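Local coordinates for protein putative DD-carboxypeptidase TP_0574 (Treponema pallidum, PDB 1O75) that acts as a zinc-stimulated carboxypeptidase on synthetic depsipeptide substrates, binds penicillin, and is possibly a D,D-carboxypeptidase that may decrease peptidoglycan cross-linking, at residues Gln65-Ala70 / Ile120-Val125; Trp93-Asp98 / Ala135-Val140; Arg106-Phe111 / Gly154-Pro159; Ser281-Trp286 / Asp303-Ser308. The protein carries 2 engineered substitutions. All coordinates share one frame; numbering follows the deposited sequence.

Interaction 1. Residues Gln65-Ala70 / Ile120-Val125; sequences QQFQYA and IKFEAV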
# COMPACT_ATOMS: atom_id res chain seq x y z
N GLN B 65 -17.78 -3.89 -5.65
CA GLN B 65 -19.15 -3.37 -5.52
C GLN B 65 -20.29 -4.36 -5.72
O GLN B 65 -21.42 -4.08 -5.31
CB GLN B 65 -19.34 -2.20 -6.47
CG GLN B 65 -18.43 -1.01 -6.16
CD GLN B 65 -18.65 0.11 -7.14
OE1 GLN B 65 -19.52 0.97 -6.92
NE2 GLN B 65 -17.90 0.09 -8.24
N GLN B 66 -20.01 -5.51 -6.32
CA GLN B 66 -21.07 -6.49 -6.59
C GLN B 66 -21.72 -7.02 -5.34
O GLN B 66 -22.82 -7.58 -5.39
CB GLN B 66 -20.51 -7.69 -7.41
CG GLN B 66 -19.77 -8.72 -6.56
CD GLN B 66 -19.21 -9.86 -7.43
OE1 GLN B 66 -19.74 -10.14 -8.48
NE2 GLN B 66 -18.14 -10.50 -6.97
N PHE B 67 -21.05 -6.88 -4.21
CA PHE B 67 -21.62 -7.38 -2.98
C PHE B 67 -22.75 -6.54 -2.38
O PHE B 67 -23.82 -7.06 -2.07
CB PHE B 67 -20.50 -7.58 -1.96
CG PHE B 67 -19.49 -8.60 -2.39
CD1 PHE B 67 -19.76 -9.96 -2.26
CD2 PHE B 67 -18.29 -8.20 -2.97
CE1 PHE B 67 -18.85 -10.92 -2.71
CE2 PHE B 67 -17.35 -9.16 -3.43
CZ PHE B 67 -17.64 -10.52 -3.29
N GLN B 68 -22.52 -5.24 -2.23
CA GLN B 68 -23.51 -4.35 -1.63
C GLN B 68 -24.28 -3.47 -2.61
O GLN B 68 -25.31 -2.89 -2.24
CB GLN B 68 -22.82 -3.42 -0.61
CG GLN B 68 -22.50 -4.08 0.72
CD GLN B 68 -23.69 -4.09 1.63
OE1 GLN B 68 -24.36 -5.20 1.71
NE2 GLN B 68 -24.01 -3.07 2.26
N TYR B 69 -23.79 -3.37 -3.84
CA TYR B 69 -24.42 -2.50 -4.84
C TYR B 69 -25.05 -3.21 -6.04
O TYR B 69 -24.67 -4.34 -6.36
CB TYR B 69 -23.37 -1.49 -5.34
CG TYR B 69 -22.71 -0.72 -4.21
CD1 TYR B 69 -23.30 0.45 -3.69
CD2 TYR B 69 -21.53 -1.18 -3.61
CE1 TYR B 69 -22.71 1.15 -2.59
CE2 TYR B 69 -20.94 -0.49 -2.53
CZ TYR B 69 -21.55 0.66 -2.02
OH TYR B 69 -21.00 1.30 -0.94
N ALA B 70 -25.98 -2.52 -6.69
CA ALA B 70 -26.66 -3.02 -7.89
C ALA B 70 -25.73 -2.62 -9.02
O ALA B 70 -25.66 -1.45 -9.40
CB ALA B 70 -28.04 -2.35 -8.06
N ILE B 120 -12.10 -14.15 -0.24
CA ILE B 120 -13.49 -13.83 -0.01
C ILE B 120 -14.38 -14.95 -0.52
O ILE B 120 -14.30 -15.33 -1.68
CB ILE B 120 -13.82 -12.48 -0.67
CG1 ILE B 120 -13.03 -11.37 0.06
CG2 ILE B 120 -15.32 -12.19 -0.56
CD1 ILE B 120 -12.79 -10.14 -0.77
N LYS B 121 -15.22 -15.48 0.36
CA LYS B 121 -16.12 -16.56 -0.02
C LYS B 121 -17.50 -15.95 -0.22
O LYS B 121 -17.94 -15.11 0.58
CB LYS B 121 -16.15 -17.62 1.09
CG LYS B 121 -14.74 -18.09 1.46
CD LYS B 121 -14.01 -18.55 0.19
CE LYS B 121 -12.48 -18.60 0.32
NZ LYS B 121 -12.01 -19.42 1.47
N PHE B 122 -18.18 -16.38 -1.27
CA PHE B 122 -19.49 -15.81 -1.54
C PHE B 122 -20.24 -16.76 -2.44
O PHE B 122 -19.67 -17.74 -2.93
CB PHE B 122 -19.30 -14.48 -2.27
CG PHE B 122 -18.46 -14.58 -3.52
CD1 PHE B 122 -19.02 -15.02 -4.72
CD2 PHE B 122 -17.11 -14.29 -3.49
CE1 PHE B 122 -18.24 -15.17 -5.87
CE2 PHE B 122 -16.32 -14.44 -4.64
CZ PHE B 122 -16.88 -14.88 -5.83
N GLU B 123 -21.53 -16.50 -2.64
CA GLU B 123 -22.27 -17.33 -3.56
C GLU B 123 -22.93 -16.47 -4.61
O GLU B 123 -23.13 -15.27 -4.41
CB GLU B 123 -23.29 -18.22 -2.85
CG GLU B 123 -24.14 -17.59 -1.80
CD GLU B 123 -24.96 -18.66 -1.07
OE1 GLU B 123 -25.73 -19.37 -1.75
OE2 GLU B 123 -24.82 -18.80 0.17
N ALA B 124 -23.23 -17.11 -5.73
CA ALA B 124 -23.84 -16.45 -6.87
C ALA B 124 -25.26 -16.04 -6.57
O ALA B 124 -25.87 -16.49 -5.60
CB ALA B 124 -23.82 -17.38 -8.10
N VAL B 125 -25.77 -15.17 -7.44
CA VAL B 125 -27.11 -14.64 -7.33
C VAL B 125 -27.84 -14.85 -8.65
O VAL B 125 -27.32 -14.54 -9.73
CB VAL B 125 -27.08 -13.11 -7.01
CG1 VAL B 125 -28.48 -12.51 -7.15
CG2 VAL B 125 -26.56 -12.88 -5.60

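Interaction 2. Residues Trp93-Asp98 / Ala135-Val140; sequences WEYETD and ASSFMV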
# COMPACT_ATOMS: atom_id res chain seq x y z
N TRP B 93 -4.16 -11.33 -16.41
CA TRP B 93 -4.27 -11.62 -17.84
C TRP B 93 -4.21 -10.40 -18.74
O TRP B 93 -4.73 -9.35 -18.40
CB TRP B 93 -5.56 -12.39 -18.10
CG TRP B 93 -5.51 -13.75 -17.51
CD1 TRP B 93 -5.07 -14.89 -18.13
CD2 TRP B 93 -5.70 -14.09 -16.12
NE1 TRP B 93 -4.97 -15.91 -17.21
CE2 TRP B 93 -5.34 -15.45 -15.97
CE3 TRP B 93 -6.13 -13.38 -14.99
CZ2 TRP B 93 -5.41 -16.12 -14.73
CZ3 TRP B 93 -6.20 -14.04 -13.75
CH2 TRP B 93 -5.83 -15.40 -13.64
N GLU B 94 -3.58 -10.56 -19.91
CA GLU B 94 -3.46 -9.50 -20.89
C GLU B 94 -4.31 -10.04 -22.05
O GLU B 94 -4.23 -11.22 -22.40
CB GLU B 94 -2.00 -9.29 -21.25
CG GLU B 94 -1.36 -8.39 -20.20
CD GLU B 94 0.12 -8.54 -20.12
OE1 GLU B 94 0.74 -7.79 -19.33
OE2 GLU B 94 0.66 -9.41 -20.84
N TYR B 95 -5.12 -9.17 -22.63
CA TYR B 95 -6.09 -9.56 -23.64
C TYR B 95 -6.06 -8.89 -24.99
O TYR B 95 -5.46 -7.84 -25.19
CB TYR B 95 -7.49 -9.28 -23.11
CG TYR B 95 -7.88 -9.87 -21.79
CD1 TYR B 95 -8.59 -11.06 -21.73
CD2 TYR B 95 -7.61 -9.21 -20.58
CE1 TYR B 95 -9.05 -11.58 -20.53
CE2 TYR B 95 -8.06 -9.73 -19.35
CZ TYR B 95 -8.78 -10.91 -19.34
OH TYR B 95 -9.24 -11.47 -18.17
N GLU B 96 -6.79 -9.53 -25.90
CA GLU B 96 -7.03 -9.03 -27.25
C GLU B 96 -8.55 -9.21 -27.34
O GLU B 96 -9.09 -10.26 -26.95
CB GLU B 96 -6.32 -9.89 -28.29
CG GLU B 96 -6.25 -9.24 -29.65
CD GLU B 96 -5.54 -10.10 -30.68
OE1 GLU B 96 -4.44 -10.61 -30.37
OE2 GLU B 96 -6.08 -10.26 -31.80
N THR B 97 -9.26 -8.17 -27.78
CA THR B 97 -10.71 -8.28 -27.84
C THR B 97 -11.27 -7.80 -29.16
O THR B 97 -10.57 -7.20 -29.95
CB THR B 97 -11.38 -7.42 -26.76
OG1 THR B 97 -11.24 -6.04 -27.13
CG2 THR B 97 -10.71 -7.65 -25.40
N ASP B 98 -12.55 -8.04 -29.36
CA ASP B 98 -13.24 -7.59 -30.57
C ASP B 98 -14.21 -6.53 -30.04
O ASP B 98 -15.23 -6.87 -29.44
CB ASP B 98 -14.02 -8.75 -31.18
CG ASP B 98 -14.75 -8.36 -32.47
OD1 ASP B 98 -14.87 -7.14 -32.75
OD2 ASP B 98 -15.20 -9.28 -33.19
N ALA B 135 -11.18 -9.47 -10.83
CA ALA B 135 -11.67 -9.86 -12.16
C ALA B 135 -11.46 -8.82 -13.23
O ALA B 135 -11.62 -7.63 -12.99
CB ALA B 135 -13.16 -10.21 -12.08
N SER B 136 -11.10 -9.26 -14.43
CA SER B 136 -10.93 -8.35 -15.54
C SER B 136 -11.87 -8.78 -16.68
O SER B 136 -11.94 -8.14 -17.71
CB SER B 136 -9.47 -8.35 -15.99
OG SER B 136 -9.04 -9.69 -16.15
N SER B 137 -12.59 -9.87 -16.47
CA SER B 137 -13.51 -10.37 -17.49
C SER B 137 -14.63 -11.16 -16.83
O SER B 137 -14.58 -11.41 -15.62
CB SER B 137 -12.76 -11.29 -18.47
OG SER B 137 -12.40 -12.49 -17.80
N PHE B 138 -15.62 -11.55 -17.62
CA PHE B 138 -16.74 -12.35 -17.13
C PHE B 138 -17.20 -13.33 -18.22
O PHE B 138 -16.91 -13.14 -19.39
CB PHE B 138 -17.91 -11.44 -16.68
CG PHE B 138 -18.50 -10.60 -17.77
CD1 PHE B 138 -19.54 -11.09 -18.56
CD2 PHE B 138 -18.04 -9.31 -18.00
CE1 PHE B 138 -20.11 -10.31 -19.56
CE2 PHE B 138 -18.59 -8.52 -19.00
CZ PHE B 138 -19.63 -9.02 -19.78
N MET B 139 -17.93 -14.36 -17.82
CA MET B 139 -18.42 -15.38 -18.75
C MET B 139 -19.91 -15.28 -19.08
O MET B 139 -20.75 -15.13 -18.19
CB MET B 139 -18.19 -16.78 -18.17
CG MET B 139 -16.76 -17.15 -17.91
SD MET B 139 -15.80 -17.23 -19.40
CE MET B 139 -14.13 -17.37 -18.69
N VAL B 140 -20.22 -15.40 -20.36
CA VAL B 140 -21.60 -15.38 -20.83
C VAL B 140 -21.75 -16.53 -21.84
O VAL B 140 -21.14 -16.51 -22.91
CB VAL B 140 -21.96 -14.06 -21.53
CG1 VAL B 140 -23.39 -14.12 -22.06
CG2 VAL B 140 -21.84 -12.92 -20.55
O HOH W 1 -6.54 -10.22 -14.93

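Interaction 3. Residues Arg106-Phe111 / Gly154-Pro159; sequences RASASF and GMKFVP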
# COMPACT_ATOMS: atom_id res chain seq x y z
N ARG B 106 -25.50 -8.25 -15.25
CA ARG B 106 -25.53 -7.76 -13.89
C ARG B 106 -24.44 -8.55 -13.16
O ARG B 106 -24.26 -9.74 -13.42
CB ARG B 106 -26.90 -8.04 -13.25
CG ARG B 106 -28.04 -7.27 -13.91
CD ARG B 106 -29.33 -7.40 -13.10
NE ARG B 106 -29.97 -8.69 -13.28
CZ ARG B 106 -30.55 -9.09 -14.41
NH1 ARG B 106 -30.58 -8.29 -15.47
NH2 ARG B 106 -31.10 -10.30 -14.49
N ALA B 107 -23.70 -7.89 -12.26
CA ALA B 107 -22.66 -8.56 -11.47
C ALA B 107 -23.15 -8.45 -10.05
O ALA B 107 -23.35 -7.34 -9.51
CB ALA B 107 -21.31 -7.84 -11.65
N SER B 108 -23.37 -9.59 -9.41
CA SER B 108 -23.91 -9.57 -8.06
C SER B 108 -23.50 -10.83 -7.31
O SER B 108 -23.50 -11.92 -7.89
CB SER B 108 -25.45 -9.47 -8.13
OG SER B 108 -26.05 -9.35 -6.85
N ALA B 109 -23.12 -10.68 -6.05
CA ALA B 109 -22.74 -11.84 -5.28
C ALA B 109 -23.18 -11.60 -3.86
O ALA B 109 -23.34 -10.46 -3.44
CB ALA B 109 -21.22 -12.05 -5.34
N SER B 110 -23.40 -12.69 -3.12
CA SER B 110 -23.80 -12.62 -1.73
C SER B 110 -22.61 -13.04 -0.89
O SER B 110 -22.20 -14.21 -0.88
CB SER B 110 -24.99 -13.54 -1.47
OG SER B 110 -26.08 -13.17 -2.30
N PHE B 111 -22.06 -12.07 -0.16
CA PHE B 111 -20.90 -12.29 0.69
C PHE B 111 -21.20 -13.25 1.83
O PHE B 111 -22.18 -13.08 2.56
CB PHE B 111 -20.41 -10.96 1.28
CG PHE B 111 -19.31 -11.13 2.29
CD1 PHE B 111 -18.03 -11.49 1.88
CD2 PHE B 111 -19.57 -10.96 3.64
CE1 PHE B 111 -17.01 -11.69 2.82
CE2 PHE B 111 -18.57 -11.14 4.59
CZ PHE B 111 -17.28 -11.51 4.18
N GLY B 154 -27.22 1.81 -7.28
CA GLY B 154 -27.55 2.06 -5.90
C GLY B 154 -27.17 0.91 -4.99
O GLY B 154 -26.28 0.11 -5.30
N MET B 155 -27.86 0.82 -3.87
CA MET B 155 -27.56 -0.16 -2.85
C MET B 155 -28.58 -1.29 -2.77
O MET B 155 -29.79 -1.06 -2.77
CB MET B 155 -27.43 0.56 -1.50
CG MET B 155 -26.27 1.57 -1.47
SD MET B 155 -26.59 2.92 -0.32
CE MET B 155 -27.51 4.01 -1.43
N LYS B 156 -28.07 -2.52 -2.72
CA LYS B 156 -28.96 -3.68 -2.68
C LYS B 156 -29.64 -3.88 -1.34
O LYS B 156 -30.79 -4.31 -1.30
CB LYS B 156 -28.20 -4.97 -3.06
CG LYS B 156 -27.77 -5.05 -4.51
CD LYS B 156 -27.24 -6.45 -4.88
CE LYS B 156 -26.02 -6.81 -4.08
NZ LYS B 156 -25.54 -8.23 -4.32
N PHE B 157 -28.94 -3.56 -0.26
CA PHE B 157 -29.46 -3.76 1.09
C PHE B 157 -29.62 -2.51 1.98
O PHE B 157 -28.74 -2.14 2.75
CB PHE B 157 -28.59 -4.79 1.83
CG PHE B 157 -28.32 -6.04 1.02
CD1 PHE B 157 -29.34 -6.93 0.71
CD2 PHE B 157 -27.04 -6.29 0.53
CE1 PHE B 157 -29.10 -8.06 -0.09
CE2 PHE B 157 -26.78 -7.43 -0.27
CZ PHE B 157 -27.81 -8.31 -0.58
N VAL B 158 -30.78 -1.88 1.88
CA VAL B 158 -31.11 -0.72 2.69
C VAL B 158 -32.14 -1.18 3.73
O VAL B 158 -33.19 -1.69 3.35
CB VAL B 158 -31.74 0.40 1.83
CG1 VAL B 158 -32.16 1.57 2.73
CG2 VAL B 158 -30.76 0.87 0.74
N PRO B 159 -31.87 -1.00 5.03
CA PRO B 159 -32.85 -1.44 6.02
C PRO B 159 -34.10 -0.55 5.97
O PRO B 159 -34.02 0.68 6.09
CB PRO B 159 -32.10 -1.32 7.34
CG PRO B 159 -31.16 -0.18 7.10
CD PRO B 159 -30.68 -0.43 5.68
O HOH W 2 -26.77 -10.18 -3.19

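Interaction 4. Residues Ser281-Trp286 / Asp303-Ser308; sequences SADSWW and DRFKGS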
# COMPACT_ATOMS: atom_id res chain seq x y z
N SER B 281 -17.51 4.66 -5.33
CA SER B 281 -16.61 4.56 -6.46
C SER B 281 -16.33 5.95 -7.01
O SER B 281 -15.18 6.31 -7.23
CB SER B 281 -17.18 3.67 -7.56
OG SER B 281 -16.19 3.50 -8.54
N ALA B 282 -17.36 6.75 -7.22
CA ALA B 282 -17.11 8.10 -7.69
C ALA B 282 -16.63 9.00 -6.53
O ALA B 282 -15.70 9.78 -6.70
CB ALA B 282 -18.40 8.69 -8.30
N ASP B 283 -17.24 8.85 -5.35
CA ASP B 283 -16.91 9.71 -4.21
C ASP B 283 -16.26 9.03 -3.02
O ASP B 283 -15.73 9.70 -2.12
CB ASP B 283 -18.18 10.42 -3.71
CG ASP B 283 -18.95 11.08 -4.83
OD1 ASP B 283 -18.31 11.71 -5.69
OD2 ASP B 283 -20.19 10.96 -4.85
N SER B 284 -16.33 7.70 -2.99
CA SER B 284 -15.73 6.96 -1.89
C SER B 284 -15.17 5.65 -2.41
O SER B 284 -15.63 5.14 -3.43
CB SER B 284 -16.76 6.67 -0.78
OG SER B 284 -17.93 6.02 -1.26
N TRP B 285 -14.19 5.12 -1.71
CA TRP B 285 -13.61 3.87 -2.17
C TRP B 285 -12.87 3.17 -1.05
O TRP B 285 -12.51 3.78 -0.02
CB TRP B 285 -12.69 4.12 -3.38
CG TRP B 285 -11.65 5.16 -3.14
CD1 TRP B 285 -10.37 4.96 -2.71
CD2 TRP B 285 -11.82 6.59 -3.26
NE1 TRP B 285 -9.73 6.17 -2.54
CE2 TRP B 285 -10.60 7.19 -2.87
CE3 TRP B 285 -12.88 7.42 -3.65
CZ2 TRP B 285 -10.41 8.58 -2.86
CZ3 TRP B 285 -12.69 8.80 -3.63
CH2 TRP B 285 -11.47 9.37 -3.24
N TRP B 286 -12.70 1.86 -1.24
CA TRP B 286 -11.98 1.03 -0.28
C TRP B 286 -11.49 -0.20 -1.05
O TRP B 286 -11.98 -0.48 -2.14
CB TRP B 286 -12.88 0.61 0.90
CG TRP B 286 -14.25 0.09 0.56
CD1 TRP B 286 -15.44 0.77 0.68
CD2 TRP B 286 -14.59 -1.23 0.10
NE1 TRP B 286 -16.49 -0.05 0.33
CE2 TRP B 286 -16.00 -1.28 -0.03
CE3 TRP B 286 -13.85 -2.37 -0.20
CZ2 TRP B 286 -16.68 -2.42 -0.46
CZ3 TRP B 286 -14.53 -3.53 -0.63
CH2 TRP B 286 -15.94 -3.53 -0.76
N ASP B 303 -22.29 18.56 -9.69
CA ASP B 303 -23.62 19.08 -9.37
C ASP B 303 -24.12 18.65 -8.00
O ASP B 303 -24.80 19.43 -7.31
CB ASP B 303 -24.64 18.68 -10.43
CG ASP B 303 -24.34 19.28 -11.80
OD1 ASP B 303 -23.64 20.31 -11.88
OD2 ASP B 303 -24.83 18.70 -12.78
N ARG B 304 -23.82 17.41 -7.59
CA ARG B 304 -24.30 16.95 -6.30
C ARG B 304 -23.61 17.62 -5.12
O ARG B 304 -24.00 17.41 -3.97
CB ARG B 304 -24.19 15.42 -6.17
CG ARG B 304 -22.77 14.82 -6.26
CD ARG B 304 -22.86 13.25 -6.29
NE ARG B 304 -21.55 12.66 -6.60
CZ ARG B 304 -21.02 12.59 -7.82
NH1 ARG B 304 -21.69 13.06 -8.86
NH2 ARG B 304 -19.77 12.15 -8.00
N PHE B 305 -22.57 18.40 -5.40
CA PHE B 305 -21.83 19.13 -4.36
C PHE B 305 -21.91 20.65 -4.60
O PHE B 305 -21.10 21.42 -4.08
CB PHE B 305 -20.35 18.69 -4.33
CG PHE B 305 -20.18 17.21 -4.04
CD1 PHE B 305 -20.86 16.63 -2.99
CD2 PHE B 305 -19.34 16.41 -4.83
CE1 PHE B 305 -20.74 15.25 -2.72
CE2 PHE B 305 -19.20 15.03 -4.57
CZ PHE B 305 -19.89 14.44 -3.52
N LYS B 306 -22.90 21.07 -5.37
CA LYS B 306 -23.07 22.48 -5.69
C LYS B 306 -23.05 23.36 -4.44
O LYS B 306 -23.84 23.14 -3.53
CB LYS B 306 -24.39 22.69 -6.44
CG LYS B 306 -24.56 24.11 -6.95
CD LYS B 306 -25.90 24.33 -7.65
CE LYS B 306 -26.10 25.82 -7.93
NZ LYS B 306 -27.27 26.07 -8.82
N GLY B 307 -22.13 24.32 -4.40
CA GLY B 307 -22.04 25.23 -3.27
C GLY B 307 -20.98 24.84 -2.26
O GLY B 307 -20.70 25.59 -1.32
N SER B 308 -20.38 23.67 -2.44
CA SER B 308 -19.37 23.20 -1.51
C SER B 308 -18.09 23.93 -1.84
O SER B 308 -17.98 24.53 -2.88
CB SER B 308 -19.14 21.71 -1.68
OG SER B 308 -18.64 21.46 -2.99

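Interaction 1. Residues Gln65-Ala70 / Ile120-Val125
Phe67 drives the far edge of its ring against Phe122, and this offset edge-to-face pair joins the turn that leads into strand 69-85 to strand 120-124 of the large mixed beta sheet of Tp47 domain a. The ring centroids lie 5.6 Å apart and the planes are inclined at 71°. Phe67 supplies the edge and Phe122 the face. Two neighbouring ring atoms of Phe67 do the touching. Its CZ comes within 3.8 Å of Phe122 CD2, while CE1 lies 3.6 Å from Phe122 CB, which sits close to the plane of the Phe67 ring. The first torsion of Phe122 (chi1 55°) tucks CG between its own backbone N and carbonyl carbon, leaving the benzyl group standing across Phe67 at about a right angle.

Ile120, two residues earlier on the same strand and also directed at Phe67, adds an aliphatic contact with its CG2 branch. The contact is apolar throughout. Strand 101-114 is bonded to Gln66 through Ala109 and to Lys121 through Gln112, so the two rings bring together parts of the fold that are not direct neighbours. Phe63 makes a second edge-to-face pair with Phe67, and Met253 packs on it as well, so the ring is buried.

Around Phe67 the chain leaves helix 60-65 and enters strand 69-85. Gln66 OE1 accepts from Leu131 N, and the CG of that same glutamine rests 3.9 Å above one face of the Phe67 ring, toward its rim. The bend itself is closed by Tyr69 N, which donates to Gln65 O over 2.9 Å.

Interaction 2. Residues Trp93-Asp98 / Ala135-Val140
Tyr95 and Ser136 meet hydroxyl to hydroxyl, Tyr95 OH lying 2.7 Å from Ser136 OG in a short hydrogen bond that either could donate. The serine oxygen arrives at the edge of the phenol ring, near its plane, and also lies 3.3 Å from Tyr95 CE2. Next along the chain, Ser137 brings its CB to 3.5 Å from Tyr95 OH, obliquely to the ring. Both serines keep OG between the backbone N and the carbonyl carbon, which for Ser136 (chi1 49°) points the hydroxyl at the tyrosine.

A water forms the second link. It sits 2.8 Å from Ser136 OG and accepts from Trp93 N over 3.0 Å, so Ser136 OG joins the side chain of one residue in strand 91-98 to the backbone of another two positions earlier.

Tyr95 is on strand 91-98, which runs antiparallel beside 69-85 in the mixed sheet of domain a; Ser136 just precedes, and Ser137 begins, strand 137-140, beside 143-163. The Tyr95-Ser136 bond links these two parts of the sheet.

Further out, Glu144 of strand 143-163 takes a hydrogen bond from Ser137 OG at its OE2 and packs on Tyr95, while the backbone of Ser136 is tied to Ile147. Val78 and Lys81 of strand 69-85 lie against the Tyr95 ring. The backbone of Tyr95 also hydrogen-bonds to the second subunit of the crystal dimer, and Glu94, whose side chain leaves the strand away from the serines, forms a salt bridge through OE1 with NE of Arg401 of that subunit.

Interaction 3. Residues Arg106-Phe111 / Gly154-Pro159
Lys156 NZ is gripped from several sides. Across the contact it donates to Ser108 OG, 2.8 Å away. A weak bond reaches Ala109 O, at 3.3 Å from Lys156 NZ. A water accepts from Lys156 NZ over 2.6 Å and is itself 3.2 Å from Ser110 OG, so three successive residues of strand 101-114 are drawn to one ammonium group. Gln66 O, from the turn leading into strand 69-85, accepts from it too. These neutral oxygens probably stabilise the ammonium group and limit its rotation.

The shape of each side chain explains the meeting. Ser108 carries OG opposite its backbone N (chi1 -176°), which extends the hydroxyl toward the lysine. The lysine chain kinks at chi3 (-62°), and its methylene groups run past the serine oxygen, with Lys156 CD 3.7 Å from Ser108 OG. At the base of the chain, Lys156 CB rests 3.9 Å above the centre of the Phe157 ring.

Lys156 stands where strand 143-163 turns a corner, the portions before and after it belonging to different sheets or faces. Its backbone O accepts from Thr14 OG1, while its N pairs with Gln68. The amine therefore links the corner of strand 143-163 to the break in strand 101-114, within the mixed beta sheet of Tp47 domain a.

Interaction 4. Residues Ser281-Trp286 / Asp303-Ser308
Asp283 and Arg304 form a buried salt bridge in the C domain of Tp47, a member of the E-set clan, joining the residue just before edge strand 284-285 to the loop that leads from strand 293-298 to strand 311-319 of the other sheet.

The ionic contact is a side-on, two-nitrogen grip. Arg304 NH2 donates to Asp283 OD1 over 2.8 Å at 168°, and Arg304 NE donates to Asp283 OD2, also over 2.8 Å. Both oxygens are approached on their syn sides, but the match is not flat: carboxylate and guanidinium planes are twisted 36° apart. The arginine chain is extended from CG to NE and meets the aspartate from the opposite direction. Each group has further partners, since Lys279 N donates to Asp283 OD2, and Arg304 NH2 reaches Asp46 O, which ties this loop to the N-terminal domain.

Van der Waals contacts flank the bridge. Ala282 CB lies 3.7 Å from Arg304 NH2. The Phe305 ring turns its edge to the carboxylate, with Phe305 CE2 3.6 Å from Asp283 OD1, and Arg304 CG sits 3.8 Å above the centre of that ring. A xenon atom is bound about 7 Å from the Phe305 side chain.

Local hydrogen bonds, one from a side chain, shape the loop. Residues Phe305 to Ser308 make a type II turn, with Gly307 at a positive phi of 98°. Phe305 O accepts twice from Ser308: from its N over 2.9 Å and from its OG over 2.7 Å, the latter on a lone pair in the carbonyl plane.

Overall arrangement
From the N terminus, interaction 1 opens at 65-70, interaction 2 at 93-98 and interaction 3 at 106-111; they close in the same order, at 120-125, 135-140 and 154-159. Each pair among these three therefore crosses rather than nests, and all three knit the one mixed sheet of domain a. Interactions 1 and 3 are immediate neighbours, their centres about 7 Å apart, joined by backbone bonds such as Gln68 O to Lys156 N. Interaction 2 lies about 20 Å from interaction 1, centre to centre. Interaction 4 follows in series, closing a short loop in the C domain; Gln65 packs on Ser281, so interactions 1 and 4 touch at the domain junction.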